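Local coordinates for protein alcohol dehydrogenase, zinc-containing (Thermotoga maritima, PDB 1VJ0) that probably acts as an oxidoreductase of the zinc-containing alcohol dehydrogenase family and binds two zinc ions, at residues A[20-25]-A[33-38]; A[48-53]-A[101-106]; A[141-146]-A[152-157]. All coordinates share one frame; numbering follows the deposited sequence.

Contact 1 (A[20-25]-A[33-38])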
# COMPACT_ATOMS: atom_id res chain seq x y z
N ALA A 20 -5.48 27.68 37.27
CA ALA A 20 -4.47 26.90 36.58
C ALA A 20 -3.10 27.10 37.21
O ALA A 20 -2.88 27.99 38.03
CB ALA A 20 -4.49 27.28 35.08
N MET A 21 -2.19 26.22 36.81
CA MET A 21 -0.81 26.28 37.21
C MET A 21 -0.01 26.74 36.01
O MET A 21 0.07 26.04 35.01
CB MET A 21 -0.34 24.91 37.69
CG MET A 21 -1.06 24.46 38.94
SD MET A 21 -0.82 25.51 40.40
CE MET A 21 0.86 25.09 40.80
N VAL A 22 0.53 27.95 36.14
CA VAL A 22 1.14 28.69 35.06
C VAL A 22 2.67 28.62 35.16
O VAL A 22 3.22 28.83 36.22
CB VAL A 22 0.64 30.13 35.10
CG1 VAL A 22 1.27 31.01 33.99
CG2 VAL A 22 -0.91 30.12 35.03
N LEU A 23 3.32 28.33 34.04
CA LEU A 23 4.75 28.51 33.87
C LEU A 23 4.99 29.95 33.43
O LEU A 23 4.56 30.35 32.33
CB LEU A 23 5.25 27.59 32.76
CG LEU A 23 6.77 27.60 32.47
CD1 LEU A 23 7.56 27.06 33.69
CD2 LEU A 23 7.01 26.75 31.31
N GLU A 24 5.67 30.72 34.28
CA GLU A 24 5.99 32.12 34.03
C GLU A 24 7.40 32.34 33.55
O GLU A 24 7.66 33.25 32.75
CB GLU A 24 5.91 32.91 35.33
CG GLU A 24 4.60 32.96 36.04
CD GLU A 24 4.74 33.92 37.21
OE1 GLU A 24 5.49 33.59 38.19
OE2 GLU A 24 4.24 35.05 37.09
N LYS A 25 8.32 31.54 34.11
CA LYS A 25 9.77 31.57 33.82
C LYS A 25 10.31 30.13 33.87
O LYS A 25 9.92 29.33 34.75
CB LYS A 25 10.53 32.36 34.88
CG LYS A 25 10.01 33.74 35.22
CD LYS A 25 11.08 34.52 35.97
CE LYS A 25 10.47 35.56 36.96
NZ LYS A 25 11.47 36.13 37.93
N LYS A 33 -2.87 30.41 39.57
CA LYS A 33 -3.52 31.65 39.21
C LYS A 33 -5.01 31.41 38.93
O LYS A 33 -5.39 30.33 38.47
CB LYS A 33 -2.84 32.27 38.00
CG LYS A 33 -3.50 33.61 37.62
CD LYS A 33 -2.73 34.35 36.51
CE LYS A 33 -2.89 35.87 36.69
NZ LYS A 33 -2.20 36.62 35.63
N GLU A 34 -5.83 32.43 39.16
CA GLU A 34 -7.27 32.34 38.93
C GLU A 34 -7.63 33.18 37.74
O GLU A 34 -6.95 34.17 37.45
CB GLU A 34 -8.02 32.77 40.17
CG GLU A 34 -7.80 31.79 41.30
CD GLU A 34 -8.44 32.24 42.59
OE1 GLU A 34 -8.89 33.40 42.68
OE2 GLU A 34 -8.47 31.42 43.53
N PHE A 35 -8.69 32.77 37.03
CA PHE A 35 -9.16 33.44 35.79
C PHE A 35 -10.68 33.52 35.82
O PHE A 35 -11.32 32.68 36.41
CB PHE A 35 -8.75 32.67 34.56
CG PHE A 35 -7.28 32.45 34.43
CD1 PHE A 35 -6.67 31.36 35.05
CD2 PHE A 35 -6.51 33.31 33.68
CE1 PHE A 35 -5.28 31.17 34.93
CE2 PHE A 35 -5.12 33.11 33.53
CZ PHE A 35 -4.51 32.06 34.17
N GLU A 36 -11.29 34.52 35.19
CA GLU A 36 -12.75 34.55 35.12
C GLU A 36 -13.07 34.45 33.64
O GLU A 36 -12.56 35.22 32.82
CB GLU A 36 -13.36 35.83 35.76
CG GLU A 36 -14.84 36.01 35.38
CD GLU A 36 -15.56 37.17 36.07
OE1 GLU A 36 -14.89 38.00 36.71
OE2 GLU A 36 -16.82 37.24 35.96
N ILE A 37 -13.87 33.46 33.27
CA ILE A 37 -14.13 33.21 31.86
C ILE A 37 -15.58 33.63 31.60
O ILE A 37 -16.48 33.15 32.28
CB ILE A 37 -13.90 31.75 31.44
CG1 ILE A 37 -12.50 31.20 31.80
CG2 ILE A 37 -14.15 31.62 29.98
CD1 ILE A 37 -11.31 32.07 31.31
N SER A 38 -15.77 34.59 30.68
CA SER A 38 -17.10 35.05 30.27
C SER A 38 -17.27 34.59 28.83
O SER A 38 -17.54 33.41 28.58
CB SER A 38 -17.22 36.55 30.45
OG SER A 38 -18.49 36.99 30.01
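Ala20 and Lys33 form an antiparallel, hydrogen-bonded pair between strands 16-22 and 31-37, the two arms of a beta hairpin near the N-terminus. Each residue gives its amide to the other's carbonyl: Ala20 N lies 2.9 Å from Lys33 O, and the return bond from Lys33 N to Ala20 O has an N-H...O angle of 157°. This closed pair of bonds fixes the register, and the hairpin's ladder goes on to both sides of it, with Val22 joined to Val31 and Phe35 to Ala18 through the backbone. Beside the pair the contact is apolar. The Phe35 ring is turned back along the strand (chi1 -58°, CG on the side of its own backbone N), which carries its far end to the side chains of strand 16-22. There CE1 of Phe35 comes 4.0 Å from CB of Ala20, while CG2 of Val22 meets the ring at its edge, near the ring plane, 4.2 Å from Phe35 CZ. CG2 of Val22 also lies 4.1 Å from CB of Lys33, before the long chain of that lysine leads its ammonium group away from strand 16-22. Lys33 thus packs through its CB, although the residue as a whole is exposed. Elsewhere the Phe35 ring meets His144, and Ala20 rests on Ile74 and Ser150, so the side of the hairpin carrying these residues leans on neighbouring loops. Reciprocal amide-carbonyl bonds between successive antiparallel strands are the mark of a beta hairpin, here centred about 25 Å from the centre of the chain.

Contact 2 (A[48-53]-A[101-106])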
# COMPACT_ATOMS: atom_id res chain seq x y z
N GLU A 48 -14.49 21.51 31.19
CA GLU A 48 -14.01 21.23 32.53
C GLU A 48 -13.02 20.07 32.46
O GLU A 48 -13.37 18.96 32.01
CB GLU A 48 -15.20 20.85 33.43
CG GLU A 48 -14.78 20.50 34.86
CD GLU A 48 -15.82 19.75 35.66
OE1 GLU A 48 -16.94 19.48 35.14
OE2 GLU A 48 -15.46 19.39 36.81
N ILE A 49 -11.78 20.30 32.85
CA ILE A 49 -10.77 19.22 32.86
C ILE A 49 -11.08 18.23 33.98
O ILE A 49 -11.27 18.64 35.12
CB ILE A 49 -9.33 19.78 33.01
CG1 ILE A 49 -8.92 20.63 31.79
CG2 ILE A 49 -8.31 18.69 33.29
CD1 ILE A 49 -8.68 19.81 30.51
N LEU A 50 -11.14 16.93 33.64
CA LEU A 50 -11.26 15.87 34.63
C LEU A 50 -9.97 15.07 34.81
O LEU A 50 -9.71 14.58 35.91
CB LEU A 50 -12.46 14.95 34.34
CG LEU A 50 -13.82 15.62 34.23
CD1 LEU A 50 -14.86 14.75 33.51
CD2 LEU A 50 -14.26 16.05 35.63
N SER A 51 -9.20 14.91 33.76
CA SER A 51 -7.89 14.25 33.82
C SER A 51 -6.90 15.01 32.97
O SER A 51 -7.21 15.34 31.82
CB SER A 51 -7.98 12.84 33.22
OG SER A 51 -9.03 12.07 33.74
N ALA A 52 -5.70 15.27 33.51
CA ALA A 52 -4.58 15.84 32.78
C ALA A 52 -3.34 15.01 32.95
O ALA A 52 -2.80 14.88 34.07
CB ALA A 52 -4.30 17.27 33.23
N GLY A 53 -2.83 14.44 31.86
CA GLY A 53 -1.59 13.69 31.94
C GLY A 53 -0.39 14.59 32.06
O GLY A 53 -0.32 15.63 31.42
N GLY A 101 -22.29 18.73 29.63
CA GLY A 101 -22.36 17.44 30.32
C GLY A 101 -21.71 16.28 29.57
O GLY A 101 -21.40 15.25 30.19
N ASP A 102 -21.55 16.38 28.24
CA ASP A 102 -20.84 15.34 27.50
C ASP A 102 -19.40 15.16 27.96
O ASP A 102 -18.70 16.14 28.24
CB ASP A 102 -20.80 15.63 26.00
CG ASP A 102 -22.16 15.46 25.33
OD1 ASP A 102 -23.07 14.84 25.90
OD2 ASP A 102 -22.42 15.95 24.21
N LEU A 103 -18.95 13.91 28.00
CA LEU A 103 -17.53 13.59 28.26
C LEU A 103 -16.87 13.52 26.93
O LEU A 103 -17.44 12.95 25.98
CB LEU A 103 -17.37 12.29 29.04
CG LEU A 103 -18.09 12.23 30.40
CD1 LEU A 103 -18.00 10.87 31.02
CD2 LEU A 103 -17.56 13.27 31.37
N ILE A 104 -15.68 14.10 26.85
CA ILE A 104 -14.92 14.12 25.63
C ILE A 104 -13.43 13.93 25.83
O ILE A 104 -12.88 14.20 26.91
CB ILE A 104 -15.17 15.45 24.84
CG1 ILE A 104 -14.65 16.68 25.61
CG2 ILE A 104 -16.63 15.56 24.53
CD1 ILE A 104 -14.56 17.97 24.73
N VAL A 105 -12.79 13.46 24.77
CA VAL A 105 -11.38 13.61 24.60
C VAL A 105 -11.16 14.27 23.23
O VAL A 105 -12.09 14.40 22.42
CB VAL A 105 -10.62 12.27 24.70
CG1 VAL A 105 -10.72 11.74 26.08
CG2 VAL A 105 -11.15 11.23 23.69
N TRP A 106 -9.94 14.74 23.00
CA TRP A 106 -9.66 15.51 21.82
C TRP A 106 -8.22 15.39 21.39
O TRP A 106 -7.31 15.07 22.18
CB TRP A 106 -10.00 17.01 22.03
CG TRP A 106 -9.26 17.66 23.17
CD1 TRP A 106 -8.08 18.34 23.08
CD2 TRP A 106 -9.64 17.70 24.56
NE1 TRP A 106 -7.70 18.79 24.32
CE2 TRP A 106 -8.63 18.40 25.25
CE3 TRP A 106 -10.71 17.20 25.29
CZ2 TRP A 106 -8.67 18.62 26.62
CZ3 TRP A 106 -10.74 17.41 26.66
CH2 TRP A 106 -9.72 18.12 27.31
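Ile49 and Leu50 reach strand 103-106 by two separate methyl contacts, the nearest pair of CA atoms, those of Leu50 and Leu103, being 9.2 Å apart. The inner contact is the buried one: CD1 of Ile49 meets the six-membered end of the Trp106 indole at its edge and in its plane, 3.8 Å from CH2 and 4.1 Å from CZ2 of Trp106. The indole gets there because its CG stands between the backbone N and the carbonyl carbon (chi1 59°). Ile153 packs on both Ile49 and the six-membered ring, while Leu155 lies against the indole nitrogen side.

The outer contact is less enclosed, both leucines being partly exposed. CD1 of Leu50 and CD2 of Leu103 touch at 3.7 Å, their side chains crossing at about a right angle. Leu50 sits where strand 45-54 turns a corner, in a classic beta bulge in which Leu50 and Ser51 both face Ala80 of strand 78-86. That strand pairs with both 45-54 and 103-106, bridging them within the GroES-like domain. Trp106 lies about 8 Å, side chain to side chain, from the zinc ligands His77 and Glu78. Carbon alone meets carbon here, which implies cohesion by shape and burial, without the directional hold of polar bonds.

Contact 3 (A[141-146]-A[152-157])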
# COMPACT_ATOMS: atom_id res chain seq x y z
N GLU A 141 -3.01 35.91 26.41
CA GLU A 141 -4.18 36.53 25.74
C GLU A 141 -5.46 35.81 26.16
O GLU A 141 -5.51 34.58 26.12
CB GLU A 141 -4.07 36.49 24.20
CG GLU A 141 -3.38 35.27 23.59
CD GLU A 141 -1.85 35.19 23.85
OE1 GLU A 141 -1.16 36.21 23.62
OE2 GLU A 141 -1.35 34.12 24.29
N TYR A 142 -6.49 36.57 26.53
CA TYR A 142 -7.80 36.03 26.88
C TYR A 142 -8.27 35.18 25.69
O TYR A 142 -8.03 35.61 24.58
CB TYR A 142 -8.79 37.20 27.13
CG TYR A 142 -10.17 36.73 27.55
CD1 TYR A 142 -11.15 36.45 26.59
CD2 TYR A 142 -10.46 36.47 28.88
CE1 TYR A 142 -12.40 35.99 26.94
CE2 TYR A 142 -11.70 36.00 29.25
CZ TYR A 142 -12.67 35.78 28.28
OH TYR A 142 -13.92 35.29 28.64
N PRO A 143 -8.86 34.00 25.90
CA PRO A 143 -9.43 33.55 27.18
C PRO A 143 -8.45 32.68 28.01
O PRO A 143 -8.88 32.07 28.97
CB PRO A 143 -10.65 32.76 26.75
CG PRO A 143 -10.17 32.10 25.46
CD PRO A 143 -9.34 33.14 24.80
N HIS A 144 -7.15 32.71 27.66
CA HIS A 144 -6.04 32.22 28.52
C HIS A 144 -5.82 30.71 28.62
O HIS A 144 -4.67 30.24 28.59
CB HIS A 144 -6.15 32.76 29.94
CG HIS A 144 -6.35 34.24 30.02
ND1 HIS A 144 -5.40 35.14 29.59
CD2 HIS A 144 -7.39 34.98 30.50
CE1 HIS A 144 -5.85 36.38 29.77
NE2 HIS A 144 -7.05 36.31 30.32
N LEU A 145 -6.91 29.96 28.77
CA LEU A 145 -6.89 28.53 29.14
C LEU A 145 -6.64 27.65 27.93
O LEU A 145 -7.59 27.12 27.31
CB LEU A 145 -8.21 28.16 29.86
CG LEU A 145 -8.59 29.03 31.06
CD1 LEU A 145 -9.94 28.66 31.61
CD2 LEU A 145 -7.51 29.00 32.17
N ARG A 146 -5.35 27.48 27.59
CA ARG A 146 -4.97 26.78 26.36
C ARG A 146 -4.07 25.57 26.67
O ARG A 146 -3.33 25.10 25.81
CB ARG A 146 -4.30 27.71 25.36
CG ARG A 146 -5.18 28.83 24.85
CD ARG A 146 -6.51 28.40 24.28
NE ARG A 146 -7.11 29.52 23.54
CZ ARG A 146 -8.16 29.41 22.75
NH1 ARG A 146 -8.76 28.23 22.60
NH2 ARG A 146 -8.63 30.47 22.13
N HIS A 152 -10.13 24.18 33.66
CA HIS A 152 -10.86 24.28 32.40
C HIS A 152 -9.92 24.53 31.26
O HIS A 152 -8.83 25.10 31.45
CB HIS A 152 -11.89 25.43 32.46
CG HIS A 152 -12.96 25.22 33.50
ND1 HIS A 152 -12.78 25.55 34.82
CD2 HIS A 152 -14.21 24.71 33.39
CE1 HIS A 152 -13.86 25.21 35.51
NE2 HIS A 152 -14.74 24.68 34.67
N ILE A 153 -10.37 24.18 30.05
CA ILE A 153 -9.67 24.55 28.83
C ILE A 153 -10.71 25.04 27.82
O ILE A 153 -11.87 24.59 27.82
CB ILE A 153 -8.85 23.34 28.27
CG1 ILE A 153 -7.93 23.76 27.12
CG2 ILE A 153 -9.81 22.22 27.82
CD1 ILE A 153 -6.92 22.69 26.75
N VAL A 154 -10.32 26.01 26.99
CA VAL A 154 -11.14 26.46 25.89
C VAL A 154 -10.61 25.83 24.61
O VAL A 154 -9.46 26.06 24.24
CB VAL A 154 -11.10 27.99 25.74
CG1 VAL A 154 -11.92 28.44 24.53
CG2 VAL A 154 -11.59 28.66 27.04
N LEU A 155 -11.43 25.01 23.95
CA LEU A 155 -11.04 24.32 22.72
C LEU A 155 -11.58 25.12 21.53
O LEU A 155 -12.75 25.53 21.52
CB LEU A 155 -11.60 22.88 22.70
CG LEU A 155 -11.26 21.91 23.80
CD1 LEU A 155 -11.84 20.58 23.43
CD2 LEU A 155 -9.77 21.77 23.99
N ASP A 156 -10.74 25.39 20.55
CA ASP A 156 -11.15 26.05 19.31
C ASP A 156 -12.13 25.17 18.52
O ASP A 156 -12.08 23.97 18.63
CB ASP A 156 -9.95 26.26 18.40
CG ASP A 156 -9.03 27.40 18.81
OD1 ASP A 156 -9.48 28.52 19.11
OD2 ASP A 156 -7.79 27.25 18.82
N PRO A 157 -12.93 25.76 17.64
CA PRO A 157 -13.89 24.99 16.83
C PRO A 157 -13.22 23.97 15.95
O PRO A 157 -13.80 22.95 15.63
CB PRO A 157 -14.63 26.08 16.01
CG PRO A 157 -13.77 27.31 16.06
CD PRO A 157 -13.03 27.21 17.37
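Val154 N donates to Leu145 O in a nearly straight hydrogen bond of 3.0 Å (N-H...O 173°). Arg146 adds two further links from its guanidinium: NH1 gives a weak, bent bond to Val154 O, 2.8 Å away, and forms a long salt bridge of 3.6 Å to OD1 of Asp156. The guanidinium and carboxylate planes are 44° apart, so the two groups meet askew. The stronger partner of Asp156 is Arg137, which bridges to OD2. Arg146 starts out pointing away from strand 152-155, and a bend at chi2 (-53°) brings its end back, with one face of the guanidinium over Val154 CB. An alanine here would remove the guanidinium, and is likely to leave Asp156 to Arg137 alone of the two arginines, and Val154 O without its weak side-chain donor.

Leu145 is the centre of an inverse gamma turn, and its loop runs at about a right angle to strand 152-155, a strand of the GroES-like domain that pairs with strand 45-54 through Ile153 and Leu155. Pro143, after a cis peptide bond, brings its CG to Val154 CG2 at 4.0 Å, the two side chains crossing. Leu145 lies alongside His152, pointing the same way, its CD1 3.9 Å from His152 CB. CG1 of Ile153 rests 3.4 Å from Leu145 O, and CD1 of Ile153 reaches the carbonyl carbon of Arg146. Away from strand 152-155, Leu145 also touches Phe35 and Ile37 of strand 31-37.

Overall arrangement
Contacts 1, 2 and 3 follow one another along the chain, each closing before the next opens, and all lie on the same side of its centre. Contact 3 is the middle piece: its centre is about 11 Å from that of contact 1 and about 14 Å from that of contact 2, whereas contacts 1 and 2, with centres about 18 Å apart, do not touch. Toward the hairpin, Tyr142 OH probably hydrogen-bonds Ser38 N and Ile37 packs on Pro143 O. Toward contact 2, His152 packs on Glu48, strands 45-54 and 152-155 being neighbours in one mixed sheet. Loop 141-146 thereby joins the N-terminal hairpin to the mixed sheet that holds strands 45-54, 103-106 and 152-155.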